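Local coordinates for protein dihydrofolate reductase (Schistosoma mansoni, PDB 3VCO) that catalyses the NADPH-dependent reduction of 7,8-dihydrofolate to tetrahydrofolate, supplying folate cofactors for thymidylate, purine and glycine synthesis, at residues D86-V91 against D114-E119; E31-G36 against V148-T153. All coordinates share one frame; numbering follows the deposited sequence.

Contact 1: D86-V91 against D114-E119; sequences DRINIV and DLLYNE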
loop_
_atom_site.group_PDB
_atom_site.type_symbol
_atom_site.label_atom_id
_atom_site.label_comp_id
_atom_site.label_asym_id
_atom_site.label_seq_id
_atom_site.Cartn_x
_atom_site.Cartn_y
_atom_site.Cartn_z
ATOM N N ASP A 86 -9.298 9.918 6.508
ATOM C CA ASP A 86 -10.387 8.974 6.223
ATOM C C ASP A 86 -9.959 7.516 6.160
ATOM O O ASP A 86 -10.700 6.664 5.646
ATOM C CB ASP A 86 -11.146 9.380 4.950
ATOM C CG ASP A 86 -11.935 10.683 5.134
ATOM O OD1 ASP A 86 -12.544 10.863 6.217
ATOM O OD2 ASP A 86 -11.938 11.532 4.211
ATOM N N ARG A 87 -8.767 7.244 6.699
ATOM C CA ARG A 87 -8.237 5.899 6.812
ATOM C C ARG A 87 -7.677 5.736 8.184
ATOM O O ARG A 87 -7.224 6.702 8.805
ATOM C CB ARG A 87 -7.111 5.676 5.759
ATOM C CG ARG A 87 -7.660 5.593 4.352
ATOM C CD ARG A 87 -6.629 6.062 3.350
ATOM N NE ARG A 87 -6.654 7.508 3.306
ATOM C CZ ARG A 87 -5.977 8.255 2.454
ATOM N NH1 ARG A 87 -5.218 7.695 1.510
ATOM N NH2 ARG A 87 -6.103 9.579 2.526
ATOM N N ILE A 88 -7.713 4.518 8.682
ATOM C CA ILE A 88 -7.061 4.210 9.945
ATOM C C ILE A 88 -5.594 4.033 9.583
ATOM O O ILE A 88 -5.252 3.158 8.790
ATOM C CB ILE A 88 -7.608 2.880 10.506
ATOM C CG1 ILE A 88 -9.112 3.015 10.821
ATOM C CG2 ILE A 88 -6.786 2.413 11.743
ATOM C CD1 ILE A 88 -9.820 1.707 10.868
ATOM N N ASN A 89 -4.739 4.890 10.120
ATOM C CA ASN A 89 -3.291 4.822 9.889
ATOM C C ASN A 89 -2.603 3.970 10.950
ATOM O O ASN A 89 -2.738 4.234 12.161
ATOM C CB ASN A 89 -2.657 6.219 9.966
ATOM C CG ASN A 89 -3.058 7.125 8.827
ATOM O OD1 ASN A 89 -2.203 7.789 8.239
ATOM N ND2 ASN A 89 -4.348 7.151 8.491
ATOM N N ILE A 90 -1.818 2.990 10.517
ATOM C CA ILE A 90 -1.114 2.148 11.469
ATOM C C ILE A 90 0.336 2.022 11.011
ATOM O O ILE A 90 0.591 1.648 9.882
ATOM C CB ILE A 90 -1.709 0.716 11.533
ATOM C CG1 ILE A 90 -3.162 0.765 11.975
ATOM C CG2 ILE A 90 -0.925 -0.168 12.545
ATOM C CD1 ILE A 90 -3.807 -0.586 11.967
ATOM N N VAL A 91 1.265 2.395 11.879
ATOM C CA VAL A 91 2.672 2.263 11.531
ATOM C C VAL A 91 3.251 1.082 12.317
ATOM O O VAL A 91 3.028 0.991 13.519
ATOM C CB VAL A 91 3.442 3.565 11.865
ATOM C CG1 VAL A 91 4.934 3.416 11.538
ATOM C CG2 VAL A 91 2.850 4.765 11.074
ATOM N N ASP A 114 -4.261 -7.815 14.586
ATOM C CA ASP A 114 -5.003 -8.002 15.838
ATOM C C ASP A 114 -5.714 -6.737 16.273
ATOM O O ASP A 114 -6.847 -6.767 16.767
ATOM C CB ASP A 114 -4.051 -8.446 16.935
ATOM C CG ASP A 114 -3.458 -9.838 16.674
ATOM O OD1 ASP A 114 -3.900 -10.543 15.727
ATOM O OD2 ASP A 114 -2.538 -10.222 17.426
ATOM N N LEU A 115 -5.017 -5.618 16.132
ATOM C CA LEU A 115 -5.571 -4.320 16.489
ATOM C C LEU A 115 -6.821 -4.005 15.645
ATOM O O LEU A 115 -7.818 -3.551 16.175
ATOM C CB LEU A 115 -4.509 -3.232 16.295
ATOM C CG LEU A 115 -4.922 -1.792 16.606
ATOM C CD1 LEU A 115 -5.574 -1.732 18.002
ATOM C CD2 LEU A 115 -3.726 -0.900 16.552
ATOM N N LEU A 116 -6.750 -4.258 14.341
ATOM C CA LEU A 116 -7.901 -4.076 13.442
ATOM C C LEU A 116 -9.064 -5.022 13.700
ATOM O O LEU A 116 -10.231 -4.718 13.399
ATOM C CB LEU A 116 -7.445 -4.236 11.998
ATOM C CG LEU A 116 -6.507 -3.096 11.593
ATOM C CD1 LEU A 116 -5.983 -3.322 10.220
ATOM C CD2 LEU A 116 -7.232 -1.763 11.693
ATOM N N TYR A 117 -8.765 -6.189 14.244
ATOM C CA TYR A 117 -9.846 -7.011 14.752
ATOM C C TYR A 117 -10.181 -6.784 16.250
ATOM O O TYR A 117 -11.030 -7.475 16.816
ATOM C CB TYR A 117 -9.580 -8.483 14.485
ATOM C CG TYR A 117 -9.760 -8.928 13.028
ATOM C CD1 TYR A 117 -11.005 -9.349 12.545
ATOM C CD2 TYR A 117 -8.683 -8.964 12.159
ATOM C CE1 TYR A 117 -11.159 -9.784 11.217
ATOM C CE2 TYR A 117 -8.813 -9.400 10.845
ATOM C CZ TYR A 117 -10.051 -9.816 10.371
ATOM O OH TYR A 117 -10.153 -10.242 9.048
ATOM N N ASN A 118 -9.527 -5.849 16.924
ATOM C CA ASN A 118 -9.949 -5.638 18.316
ATOM C C ASN A 118 -11.114 -4.649 18.425
ATOM O O ASN A 118 -11.465 -3.956 17.442
ATOM C CB ASN A 118 -8.782 -5.330 19.286
ATOM C CG ASN A 118 -8.384 -3.860 19.332
ATOM O OD1 ASN A 118 -8.976 -2.995 18.685
ATOM N ND2 ASN A 118 -7.353 -3.577 20.119
ATOM N N GLU A 119 -11.678 -4.569 19.615
ATOM C CA GLU A 119 -12.925 -3.845 19.840
ATOM C C GLU A 119 -12.890 -2.387 19.375
ATOM O O GLU A 119 -13.921 -1.796 19.033
ATOM C CB GLU A 119 -13.330 -3.933 21.314
ATOM C CG GLU A 119 -13.779 -5.325 21.752
ATOM C CD GLU A 119 -15.042 -5.799 21.032
ATOM O OE1 GLU A 119 -14.941 -6.314 19.893
ATOM O OE2 GLU A 119 -16.140 -5.648 21.609
#

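Contact 2: E31-G36 against V148-T153; sequences ENWGIG and VRIYCT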
loop_
_atom_site.group_PDB
_atom_site.type_symbol
_atom_site.label_atom_id
_atom_site.label_comp_id
_atom_site.label_asym_id
_atom_site.label_seq_id
_atom_site.Cartn_x
_atom_site.Cartn_y
_atom_site.Cartn_z
ATOM N N GLU A 31 10.628 -1.659 -14.012
ATOM C CA GLU A 31 10.710 -2.775 -14.954
ATOM C C GLU A 31 11.111 -4.131 -14.383
ATOM O O GLU A 31 10.618 -5.164 -14.834
ATOM C CB GLU A 31 11.624 -2.416 -16.116
ATOM C CG GLU A 31 13.059 -2.025 -15.756
ATOM C CD GLU A 31 13.236 -0.551 -15.410
ATOM O OE1 GLU A 31 12.216 0.176 -15.160
ATOM O OE2 GLU A 31 14.411 -0.140 -15.347
ATOM N N ASN A 32 11.992 -4.128 -13.391
ATOM C CA ASN A 32 12.371 -5.372 -12.722
ATOM C C ASN A 32 11.809 -5.578 -11.334
ATOM O O ASN A 32 12.459 -6.172 -10.482
ATOM C CB ASN A 32 13.869 -5.442 -12.637
ATOM C CG ASN A 32 14.472 -5.560 -13.972
ATOM O OD1 ASN A 32 13.790 -5.960 -14.922
ATOM N ND2 ASN A 32 15.733 -5.210 -14.084
ATOM N N TRP A 33 10.583 -5.124 -11.137
ATOM C CA TRP A 33 9.993 -4.950 -9.814
ATOM C C TRP A 33 10.991 -4.444 -8.739
ATOM O O TRP A 33 10.997 -4.937 -7.610
ATOM C CB TRP A 33 9.195 -6.201 -9.364
ATOM C CG TRP A 33 7.919 -6.501 -10.188
ATOM C CD1 TRP A 33 7.840 -6.742 -11.553
ATOM C CD2 TRP A 33 6.574 -6.635 -9.691
ATOM N NE1 TRP A 33 6.536 -6.996 -11.914
ATOM C CE2 TRP A 33 5.739 -6.931 -10.789
ATOM C CE3 TRP A 33 5.992 -6.523 -8.424
ATOM C CZ2 TRP A 33 4.352 -7.123 -10.647
ATOM C CZ3 TRP A 33 4.602 -6.704 -8.299
ATOM C CH2 TRP A 33 3.815 -6.994 -9.405
ATOM N N GLY A 34 11.833 -3.471 -9.106
ATOM C CA GLY A 34 12.446 -2.583 -8.123
ATOM C C GLY A 34 11.353 -1.711 -7.467
ATOM O O GLY A 34 10.418 -1.253 -8.134
ATOM N N ILE A 35 11.441 -1.490 -6.163
ATOM C CA ILE A 35 10.385 -0.728 -5.458
ATOM C C ILE A 35 10.487 0.801 -5.697
ATOM O O ILE A 35 11.546 1.396 -5.475
ATOM C CB ILE A 35 10.368 -1.018 -3.927
ATOM C CG1 ILE A 35 10.098 -2.492 -3.655
ATOM C CG2 ILE A 35 9.321 -0.155 -3.222
ATOM C CD1 ILE A 35 10.118 -2.849 -2.196
ATOM N N GLY A 36 9.373 1.402 -6.140
ATOM C CA GLY A 36 9.262 2.830 -6.376
ATOM C C GLY A 36 9.227 3.652 -5.097
ATOM O O GLY A 36 8.144 3.997 -4.590
ATOM N N VAL A 148 -4.020 -12.492 -1.225
ATOM C CA VAL A 148 -3.412 -11.190 -1.339
ATOM C C VAL A 148 -3.788 -10.602 -2.682
ATOM O O VAL A 148 -3.891 -11.329 -3.656
ATOM C CB VAL A 148 -1.884 -11.329 -1.308
ATOM C CG1 VAL A 148 -1.189 -9.935 -1.501
ATOM C CG2 VAL A 148 -1.429 -12.065 -0.013
ATOM N N ARG A 149 -4.011 -9.294 -2.706
ATOM C CA ARG A 149 -4.301 -8.590 -3.960
ATOM C C ARG A 149 -3.222 -7.528 -4.037
ATOM O O ARG A 149 -2.889 -6.928 -3.031
ATOM C CB ARG A 149 -5.678 -7.903 -3.933
ATOM C CG ARG A 149 -5.840 -6.931 -5.136
ATOM C CD ARG A 149 -7.234 -6.452 -5.296
ATOM N NE ARG A 149 -8.063 -7.544 -5.785
ATOM C CZ ARG A 149 -9.301 -7.392 -6.211
ATOM N NH1 ARG A 149 -9.871 -6.182 -6.226
ATOM N NH2 ARG A 149 -9.950 -8.452 -6.624
ATOM N N ILE A 150 -2.650 -7.313 -5.213
ATOM C CA ILE A 150 -1.649 -6.265 -5.357
ATOM C C ILE A 150 -2.174 -5.189 -6.304
ATOM O O ILE A 150 -2.484 -5.471 -7.444
ATOM C CB ILE A 150 -0.362 -6.827 -6.038
ATOM C CG1 ILE A 150 0.266 -7.933 -5.172
ATOM C CG2 ILE A 150 0.627 -5.701 -6.302
ATOM C CD1 ILE A 150 1.368 -8.762 -5.950
ATOM N N TYR A 151 -2.200 -3.961 -5.838
ATOM C CA TYR A 151 -2.489 -2.793 -6.662
ATOM C C TYR A 151 -1.128 -2.245 -7.021
ATOM O O TYR A 151 -0.375 -1.776 -6.161
ATOM C CB TYR A 151 -3.221 -1.767 -5.794
ATOM C CG TYR A 151 -4.640 -2.174 -5.489
ATOM C CD1 TYR A 151 -5.692 -1.749 -6.321
ATOM C CD2 TYR A 151 -4.931 -3.041 -4.418
ATOM C CE1 TYR A 151 -7.011 -2.117 -6.050
ATOM C CE2 TYR A 151 -6.264 -3.427 -4.148
ATOM C CZ TYR A 151 -7.286 -2.950 -4.975
ATOM O OH TYR A 151 -8.578 -3.327 -4.725
ATOM N N CYS A 152 -0.805 -2.310 -8.292
ATOM C CA CYS A 152 0.541 -2.062 -8.711
ATOM C C CYS A 152 0.574 -0.874 -9.690
ATOM O O CYS A 152 -0.187 -0.826 -10.658
ATOM C CB CYS A 152 1.081 -3.338 -9.409
ATOM S SG CYS A 152 2.809 -3.212 -9.881
ATOM N N THR A 153 1.458 0.080 -9.426
ATOM C CA THR A 153 1.834 1.036 -10.449
ATOM C C THR A 153 3.137 0.582 -11.058
ATOM O O THR A 153 4.166 0.599 -10.402
ATOM C CB THR A 153 2.000 2.408 -9.823
ATOM O OG1 THR A 153 0.784 2.673 -9.110
ATOM C CG2 THR A 153 2.251 3.464 -10.891
#

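Contact 1: D86-V91 against D114-E119
Ile-90 of strand 88-92 and Leu-116, in the last turn of helix 109-116, meet end to end through their terminal carbons. The CB of Ile-90 leaves the strand toward the helix and branches there. Its CG2, anti to the backbone N, does not reach the leucine, while CG1 stands anti to the carbonyl carbon (chi1 -61°) and carries CD1 outward in an extended chain (chi2 176°). CD1 meets the branched end of the leucine: CD2 of Leu-116 lies 3.6 Å from CD1 of Ile-90, and CG of Leu-116 is 3.7 Å and its CD1 3.9 Å from the same methyl. Two residues earlier on the same face of the strand, CG2 of Ile-88 approaches Leu-116 CD2 more loosely, at 4.2 Å. The leucine thus serves both isoleucines with one methyl while its side chain also touches Ala-66 of strand 64-70, and Leu-115 and Ile-90 both touch Gln-104 and Val-106 of the neighbouring strand 104-106. This is helix-on-sheet packing in the dihydrofolate reductase alpha/beta fold. With Ile-88 CA and Leu-116 CA 9.0 Å apart and only methyl and methine groups meeting, the two segments join by apolar burial and van der Waals contact, without directional bonds.

Contact 2: E31-G36 against V148-T153
The loop 31-36 passes strand 148-153 with its backbone well removed, the nearest CA atoms being those of Trp-33 and Cys-152 at 9.9 Å, while Trp-33 itself adopts a left-handed backbone conformation. The gap is bridged by the indole. Its CG lies anti to the carbonyl carbon (chi1 -67°), and although the bond from CA to CB does not head for the strand, the benzo end of the ring system comes close to it. Cys-152 answers with its sulfur, turned anti to its own backbone N. SG sits over one face of the six-membered ring, 4.3 Å from the centroid of that Trp-33 ring and 25° off the normal, with Trp-33 CH2 as the nearest atom to SG at 3.9 Å. This is a sulfur-aromatic contact, made to the far end of the indole. In the dihydrofolate reductase fold the strand 148-156 runs parallel to strand 23-29, and the loop that leaves 23-29 carries Gly-34, Ile-35 and Gly-36, which by similarity belong to the NADP(+) site. Trp-33 thus immediately precedes residues that probably bind NADP(+). Ile-150, two residues before the cysteine and directed to the same side of the strand, brings its CD1 to 4.5 Å from Trp-33 CZ3, a looser apolar touch that meets the ring obliquely. Beyond the two segments the indole is stacked with Trp-170 and meets the rings of Phe-165 and His-154, and the backbone of Trp-33 is hydrogen-bonded to that of Phe-165.

How the contacts relate
Both contacts are buried and both reach the same mixed sheet, but the chain's centre lies between them: their centres are about 24 Å apart and they do not touch. Contact 1 lies farther out, its centre about 14 Å from the centre of the chain against about 10 Å for the centre of contact 2. In sequence, both segments of contact 1 fall between those of contact 2. Contact 1 sets a helix end against strand 88-92 through aliphatic groups alone, whereas contact 2 sets an irregular loop against strand 148-156 through an indole met by a sulfur and, more loosely, an isoleucine methyl. The loop of contact 2 includes NADP(+)-site residues by similarity.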